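Local structure of uncharacterized protein YhfS (Escherichia coli, 4J8L) at residues V22-I25 and C26-P30; I273-A276 and Q277-L281; L351-L354 and R355-A359. The protein is of unknown function but carries covalently bound pyridoxal phosphate and may have a cysteine synthase-like activity. One frame throughout, in Å; residues are numbered along the deposited sequence.

Interaction 1 of 3, residues V22-I25 and C26-P30; sequences VDSI and CRHFP
V22 O accepts the amide N of C26 at 3.0 Å, an i to i+4 bond in the last turns of helix 11-28. D23 then makes an i to i+4 salt bridge with R27. D23 OD1 lies 2.8 Å from R27 NE. The oxygen is in the plane of the guanidinium, but NE reaches it from above the carboxylate plane. The two planes are 43° apart. R27 NH2 adds a weak bond to the same oxygen. The arginine bends at chi3 (-74°), which turns the guanidinium back over S24 CA. Its NH1 forms a second salt bridge with D61 of helix 50-62.

S24 O receives H28 ND1 at 2.7 Å, with the oxygen in the plane of the imidazole. This bond fixes the rotation of the ring and shows that ND1 carries a proton. S24 OG is bonded to D61. I25 packs on L236 and V240 of helix 229-261. I25 CG2 lies 4.1 Å from F29 CD2. The ring of F29 also meets F34 edge-to-face. I25 O holds two amides: H28 N comes from above the carbonyl plane at 3.1 Å, and F29 N lies nearly in line with the carbonyl at 2.9 Å.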
loop_
_atom_site.group_PDB
_atom_site.type_symbol
_atom_site.label_atom_id
_atom_site.label_comp_id
_atom_site.label_asym_id
_atom_site.label_seq_id
_atom_site.Cartn_x
_atom_site.Cartn_y
_atom_site.Cartn_z
ATOM N N VAL A 22 -1.355 19.934 -1.055
ATOM C CA VAL A 22 -0.744 21.182 -0.611
ATOM C C VAL A 22 -1.811 22.233 -0.304
ATOM O O VAL A 22 -1.664 23.013 0.640
ATOM C CB VAL A 22 0.305 21.701 -1.615
ATOM C CG1 VAL A 22 0.895 23.037 -1.149
ATOM C CG2 VAL A 22 1.409 20.664 -1.739
ATOM N N ASP A 23 -2.897 22.231 -1.072
ATOM C CA ASP A 23 -3.987 23.173 -0.822
ATOM C C ASP A 23 -4.578 22.945 0.561
ATOM O O ASP A 23 -4.896 23.899 1.287
ATOM C CB ASP A 23 -5.086 23.042 -1.880
ATOM C CG ASP A 23 -6.114 24.148 -1.784
ATOM O OD1 ASP A 23 -7.235 23.896 -1.276
ATOM O OD2 ASP A 23 -5.817 25.288 -2.217
ATOM N N SER A 24 -4.729 21.673 0.921
ATOM C CA SER A 24 -5.224 21.335 2.242
ATOM C C SER A 24 -4.255 21.782 3.337
ATOM O O SER A 24 -4.685 22.259 4.390
ATOM C CB SER A 24 -5.489 19.838 2.363
ATOM O OG SER A 24 -6.091 19.568 3.616
ATOM N N ILE A 25 -2.957 21.614 3.096
ATOM C CA ILE A 25 -1.962 22.102 4.043
ATOM C C ILE A 25 -2.143 23.612 4.277
ATOM O O ILE A 25 -2.194 24.069 5.421
ATOM C CB ILE A 25 -0.537 21.787 3.578
ATOM C CG1 ILE A 25 -0.317 20.271 3.592
ATOM C CG2 ILE A 25 0.477 22.475 4.472
ATOM C CD1 ILE A 25 1.068 19.884 3.028
ATOM N N CYS A 26 -2.299 24.367 3.197
ATOM C CA CYS A 26 -2.443 25.814 3.323
ATOM C C CYS A 26 -3.670 26.190 4.149
ATOM O O CYS A 26 -3.656 27.171 4.898
ATOM C CB CYS A 26 -2.543 26.469 1.947
ATOM S SG CYS A 26 -1.032 26.372 0.956
ATOM N N ARG A 27 -4.732 25.406 4.006
ATOM C CA ARG A 27 -5.997 25.736 4.648
ATOM C C ARG A 27 -6.029 25.356 6.124
ATOM O O ARG A 27 -6.930 25.764 6.858
ATOM C CB ARG A 27 -7.153 25.088 3.885
ATOM C CG ARG A 27 -7.543 25.872 2.641
ATOM C CD ARG A 27 -8.770 25.291 1.948
ATOM N NE ARG A 27 -8.461 24.066 1.236
ATOM C CZ ARG A 27 -8.773 22.849 1.677
ATOM N NH1 ARG A 27 -9.425 22.705 2.825
ATOM N NH2 ARG A 27 -8.451 21.780 0.964
ATOM N N HIS A 28 -5.037 24.580 6.554
ATOM C CA HIS A 28 -4.967 24.112 7.937
ATOM C C HIS A 28 -3.780 24.664 8.716
ATOM O O HIS A 28 -3.763 24.575 9.943
ATOM C CB HIS A 28 -4.943 22.577 7.987
ATOM C CG HIS A 28 -6.241 21.951 7.593
ATOM N ND1 HIS A 28 -6.574 21.682 6.281
ATOM C CD2 HIS A 28 -7.308 21.572 8.338
ATOM C CE1 HIS A 28 -7.787 21.155 6.239
ATOM N NE2 HIS A 28 -8.250 21.074 7.473
ATOM N N PHE A 29 -2.795 25.213 8.005
ATOM C CA PHE A 29 -1.602 25.799 8.624
ATOM C C PHE A 29 -1.380 27.216 8.106
ATOM O O PHE A 29 -1.032 27.382 6.942
ATOM C CB PHE A 29 -0.330 25.030 8.222
ATOM C CG PHE A 29 -0.144 23.700 8.912
ATOM C CD1 PHE A 29 0.601 23.607 10.077
ATOM C CD2 PHE A 29 -0.668 22.544 8.359
ATOM C CE1 PHE A 29 0.795 22.375 10.700
ATOM C CE2 PHE A 29 -0.482 21.312 8.974
ATOM C CZ PHE A 29 0.255 21.228 10.144
ATOM N N PRO A 30 -1.542 28.245 8.964
ATOM C CA PRO A 30 -0.974 29.553 8.604
ATOM C C PRO A 30 0.511 29.329 8.300
ATOM O O PRO A 30 1.124 28.477 8.943
ATOM C CB PRO A 30 -1.145 30.372 9.887
ATOM C CG PRO A 30 -2.325 29.739 10.584
ATOM C CD PRO A 30 -2.164 28.253 10.295
#

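Interaction 2 of 3, residues I273-A276 and Q277-L281; sequences IANA and QSKVL
A274 and V280 are a hydrogen-bonded antiparallel pair at the closed end of the hairpin formed by strands 268-275 and 279-285. A274 N to V280 O and V280 N to A274 O are both 2.9 Å and nearly straight. The turn adds a bond from A276 N to S278 O at 2.8 Å. A cis peptide bond joins A276 to Q277 within this turn. N275 clamps it: ND2 donates to Q277 O at 2.9 Å, with that oxygen near the amide plane. Water 1 accepts from both N275 ND2 and K279 N, so it bridges the side chain to the second strand. The other end of the amide, N275 OD1, takes the backbone N of L6.

I273, N275, K279 and L281 share one face of the sheet. The extended K279 chain, with CG anti to its N (chi1 -166°), runs past N275 OD1 and over I273. I273 CG2 touches K279 CE at 3.6 Å. K279 NZ then reaches S8 OG and L6 O. I273 CG1 meets L281 CD1 at 4.0 Å. A274 and V280 point to the other face. From the turn, A276 CB approaches V280 CG2 at 4.2 Å.

Helix 229-261 packs against I273 through L257 and against L281 through S253, L256 and L260. Strand 337-341 continues the antiparallel sheet beyond L281, which forms backbone bonds with I340.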
loop_
_atom_site.group_PDB
_atom_site.type_symbol
_atom_site.label_atom_id
_atom_site.label_comp_id
_atom_site.label_asym_id
_atom_site.label_seq_id
_atom_site.Cartn_x
_atom_site.Cartn_y
_atom_site.Cartn_z
ATOM N N ILE A 273 3.694 -6.688 -16.245
ATOM C CA ILE A 273 3.490 -5.844 -15.080
ATOM C C ILE A 273 2.392 -6.463 -14.231
ATOM O O ILE A 273 1.346 -6.863 -14.747
ATOM C CB ILE A 273 3.097 -4.422 -15.489
ATOM C CG1 ILE A 273 4.317 -3.711 -16.072
ATOM C CG2 ILE A 273 2.564 -3.644 -14.294
ATOM C CD1 ILE A 273 4.024 -2.331 -16.607
ATOM N N ALA A 274 2.644 -6.560 -12.931
ATOM C CA ALA A 274 1.676 -7.132 -12.017
ATOM C C ALA A 274 1.710 -6.401 -10.686
ATOM O O ALA A 274 2.741 -5.866 -10.292
ATOM C CB ALA A 274 1.972 -8.600 -11.803
ATOM N N ASN A 275 0.583 -6.399 -9.988
ATOM C CA ASN A 275 0.584 -5.990 -8.594
ATOM C C ASN A 275 0.985 -7.180 -7.738
ATOM O O ASN A 275 0.172 -8.070 -7.460
ATOM C CB ASN A 275 -0.776 -5.449 -8.184
ATOM C CG ASN A 275 -0.871 -3.954 -8.380
ATOM O OD1 ASN A 275 -1.225 -3.481 -9.462
ATOM N ND2 ASN A 275 -0.537 -3.197 -7.335
ATOM N N ALA A 276 2.258 -7.212 -7.361
ATOM C CA ALA A 276 2.818 -8.355 -6.650
ATOM C C ALA A 276 3.715 -7.952 -5.473
ATOM O O ALA A 276 4.910 -8.213 -5.498
ATOM C CB ALA A 276 3.602 -9.230 -7.634
ATOM N N GLN A 277 3.162 -7.307 -4.448
ATOM C CA GLN A 277 1.768 -6.879 -4.409
ATOM C C GLN A 277 1.685 -5.430 -4.882
ATOM O O GLN A 277 0.644 -4.987 -5.357
ATOM C CB GLN A 277 1.187 -7.058 -3.007
ATOM C CG GLN A 277 1.227 -8.517 -2.549
ATOM C CD GLN A 277 0.386 -8.778 -1.316
ATOM O OE1 GLN A 277 0.302 -7.944 -0.419
ATOM N NE2 GLN A 277 -0.243 -9.952 -1.265
ATOM N N SER A 278 2.791 -4.699 -4.761
ATOM C CA SER A 278 2.879 -3.386 -5.383
ATOM C C SER A 278 3.066 -3.602 -6.877
ATOM O O SER A 278 3.476 -4.678 -7.301
ATOM C CB SER A 278 4.050 -2.574 -4.812
ATOM O OG SER A 278 3.988 -1.220 -5.250
ATOM N N LYS A 279 2.768 -2.583 -7.676
ATOM C CA LYS A 279 2.859 -2.715 -9.122
ATOM C C LYS A 279 4.331 -2.707 -9.542
ATOM O O LYS A 279 5.048 -1.724 -9.332
ATOM C CB LYS A 279 2.048 -1.609 -9.805
ATOM C CG LYS A 279 1.781 -1.805 -11.289
ATOM C CD LYS A 279 0.740 -0.797 -11.764
ATOM C CE LYS A 279 0.560 -0.843 -13.269
ATOM N NZ LYS A 279 -0.437 0.173 -13.748
ATOM N N VAL A 280 4.774 -3.831 -10.102
ATOM C CA VAL A 280 6.172 -4.077 -10.439
ATOM C C VAL A 280 6.245 -4.915 -11.714
ATOM O O VAL A 280 5.217 -5.344 -12.250
ATOM C CB VAL A 280 6.891 -4.884 -9.326
ATOM C CG1 VAL A 280 6.944 -4.086 -8.031
ATOM C CG2 VAL A 280 6.201 -6.226 -9.108
ATOM N N LEU A 281 7.459 -5.151 -12.200
ATOM C CA LEU A 281 7.659 -6.061 -13.321
ATOM C C LEU A 281 8.001 -7.469 -12.857
ATOM O O LEU A 281 8.763 -7.660 -11.906
ATOM C CB LEU A 281 8.786 -5.576 -14.241
ATOM C CG LEU A 281 8.292 -4.777 -15.442
ATOM C CD1 LEU A 281 8.114 -3.326 -15.043
ATOM C CD2 LEU A 281 9.215 -4.925 -16.638
HETATM O O HOH W 1 0.478 -0.511 -6.779
HETATM O O HOH W 2 5.769 -5.323 -3.884
#

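Interaction 3 of 3, residues L351-L354 and R355-A359; sequences LRIL and RESIA
Helix 347-360, the C-terminal helix of the chain, carries this contact as a run of i to i+4 pairs. R352 and E356 form a salt bridge on one side. R352 NH1 lies 3.1 Å from E356 OE1 and makes a weak bond to OE2. The carboxylate sits at the edge of the guanidinium, with the two planes 56° apart. A kink about the CG-CD bond of R352 (chi3 60°) brings the guanidinium round to E356. Its aliphatic part also touches the acid, with R352 CG 3.3 Å from E356 OE2. R300 is a long, weak second ion partner of E356.

L351 and R355 meet differently. L351 CD2 sits over one face of the R355 guanidinium, offset toward the rim and 3.5 Å from NH1. R355 NH2 is bonded to the backbone O of A264, which anchors the group.

The buried side of the helix faces the C-terminal sheet. L354 packs on F319 and F285, and I358 on F285 and on V293 of helix 290-299. L354 CD2 and I358 CD1 are in loose contact at 4.4 Å.

S357 turns its hydroxyl back along the helix, with OG beside its own N (chi1 -60°). I353 O therefore accepts two bonds from S357, from opposite faces of its carbonyl plane: N at 2.9 Å and OG at 2.6 Å.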
loop_
_atom_site.group_PDB
_atom_site.type_symbol
_atom_site.label_atom_id
_atom_site.label_comp_id
_atom_site.label_asym_id
_atom_site.label_seq_id
_atom_site.Cartn_x
_atom_site.Cartn_y
_atom_site.Cartn_z
ATOM N N LEU A 351 17.499 -1.950 -17.706
ATOM C CA LEU A 351 17.865 -2.790 -18.849
ATOM C C LEU A 351 19.367 -3.066 -18.860
ATOM O O LEU A 351 19.798 -4.195 -19.125
ATOM C CB LEU A 351 17.425 -2.120 -20.152
ATOM C CG LEU A 351 17.396 -2.893 -21.461
ATOM C CD1 LEU A 351 16.363 -4.001 -21.379
ATOM C CD2 LEU A 351 17.065 -1.940 -22.594
ATOM N N ARG A 352 20.160 -2.041 -18.562
ATOM C CA ARG A 352 21.606 -2.196 -18.533
ATOM C C ARG A 352 22.037 -3.166 -17.438
ATOM O O ARG A 352 22.853 -4.054 -17.666
ATOM C CB ARG A 352 22.303 -0.848 -18.343
ATOM C CG ARG A 352 23.833 -0.964 -18.278
ATOM C CD ARG A 352 24.511 0.389 -18.033
ATOM N NE ARG A 352 24.088 1.012 -16.775
ATOM C CZ ARG A 352 24.473 0.600 -15.570
ATOM N NH1 ARG A 352 25.283 -0.449 -15.449
ATOM N NH2 ARG A 352 24.029 1.222 -14.481
ATOM N N ILE A 353 21.493 -2.993 -16.240
ATOM C CA ILE A 353 21.841 -3.888 -15.144
ATOM C C ILE A 353 21.433 -5.319 -15.489
ATOM O O ILE A 353 22.183 -6.273 -15.241
ATOM C CB ILE A 353 21.188 -3.438 -13.815
ATOM C CG1 ILE A 353 21.803 -2.117 -13.353
ATOM C CG2 ILE A 353 21.383 -4.501 -12.742
ATOM C CD1 ILE A 353 21.065 -1.509 -12.158
ATOM N N LEU A 354 20.252 -5.469 -16.085
ATOM C CA LEU A 354 19.795 -6.790 -16.532
ATOM C C LEU A 354 20.770 -7.424 -17.521
ATOM O O LEU A 354 21.174 -8.579 -17.355
ATOM C CB LEU A 354 18.424 -6.686 -17.192
ATOM C CG LEU A 354 17.212 -7.166 -16.403
ATOM C CD1 LEU A 354 15.972 -7.076 -17.271
ATOM C CD2 LEU A 354 17.433 -8.594 -15.921
ATOM N N ARG A 355 21.144 -6.670 -18.554
ATOM C CA ARG A 355 22.037 -7.193 -19.590
ATOM C C ARG A 355 23.429 -7.517 -19.063
ATOM O O ARG A 355 23.997 -8.562 -19.382
ATOM C CB ARG A 355 22.155 -6.208 -20.756
ATOM C CG ARG A 355 20.935 -6.151 -21.655
ATOM C CD ARG A 355 20.997 -4.931 -22.571
ATOM N NE ARG A 355 20.113 -5.076 -23.720
ATOM C CZ ARG A 355 19.689 -4.069 -24.475
ATOM N NH1 ARG A 355 20.061 -2.824 -24.201
ATOM N NH2 ARG A 355 18.889 -4.310 -25.506
ATOM N N GLU A 356 23.984 -6.610 -18.267
ATOM C CA GLU A 356 25.317 -6.812 -17.713
ATOM C C GLU A 356 25.352 -8.009 -16.762
ATOM O O GLU A 356 26.324 -8.772 -16.747
ATOM C CB GLU A 356 25.802 -5.548 -17.008
ATOM C CG GLU A 356 26.106 -4.384 -17.944
ATOM C CD GLU A 356 26.562 -3.154 -17.188
ATOM O OE1 GLU A 356 26.624 -3.214 -15.944
ATOM O OE2 GLU A 356 26.873 -2.134 -17.832
ATOM N N SER A 357 24.289 -8.169 -15.977
ATOM C CA SER A 357 24.191 -9.278 -15.035
ATOM C C SER A 357 24.123 -10.613 -15.768
ATOM O O SER A 357 24.838 -11.560 -15.422
ATOM C CB SER A 357 22.980 -9.100 -14.121
ATOM O OG SER A 357 23.104 -7.895 -13.381
ATOM N N ILE A 358 23.269 -10.686 -16.787
ATOM C CA ILE A 358 23.158 -11.893 -17.611
ATOM C C ILE A 358 24.479 -12.249 -18.300
ATOM O O ILE A 358 24.861 -13.430 -18.396
ATOM C CB ILE A 358 22.033 -11.743 -18.662
ATOM C CG1 ILE A 358 20.675 -11.708 -17.961
ATOM C CG2 ILE A 358 22.083 -12.875 -19.695
ATOM C CD1 ILE A 358 19.551 -11.190 -18.828
ATOM N N ALA A 359 25.190 -11.230 -18.769
ATOM C CA ALA A 359 26.453 -11.455 -19.457
ATOM C C ALA A 359 27.533 -11.975 -18.508
ATOM O O ALA A 359 28.525 -12.553 -18.944
ATOM C CB ALA A 359 26.921 -10.173 -20.147
#

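In the fold
The three contacts come in series along the chain. Interaction 1 is at the end of helix 11-28, beside helix 50-62, and its centre is 34 Å from that of interaction 2 and 46 Å from that of interaction 3. Interactions 2 and 3 are closer, with centres 21 Å apart and nearest atoms about 7 Å apart. Both belong to the region around the four-stranded antiparallel sheet: interaction 2 closes the hairpin of strands 268-275 and 279-285, and helix 347-360 covers part of that sheet. The long helix 229-261 touches both interactions 1 and 2, so it spans from the N-terminal helix to the C-terminal hairpin of this two-domain protein.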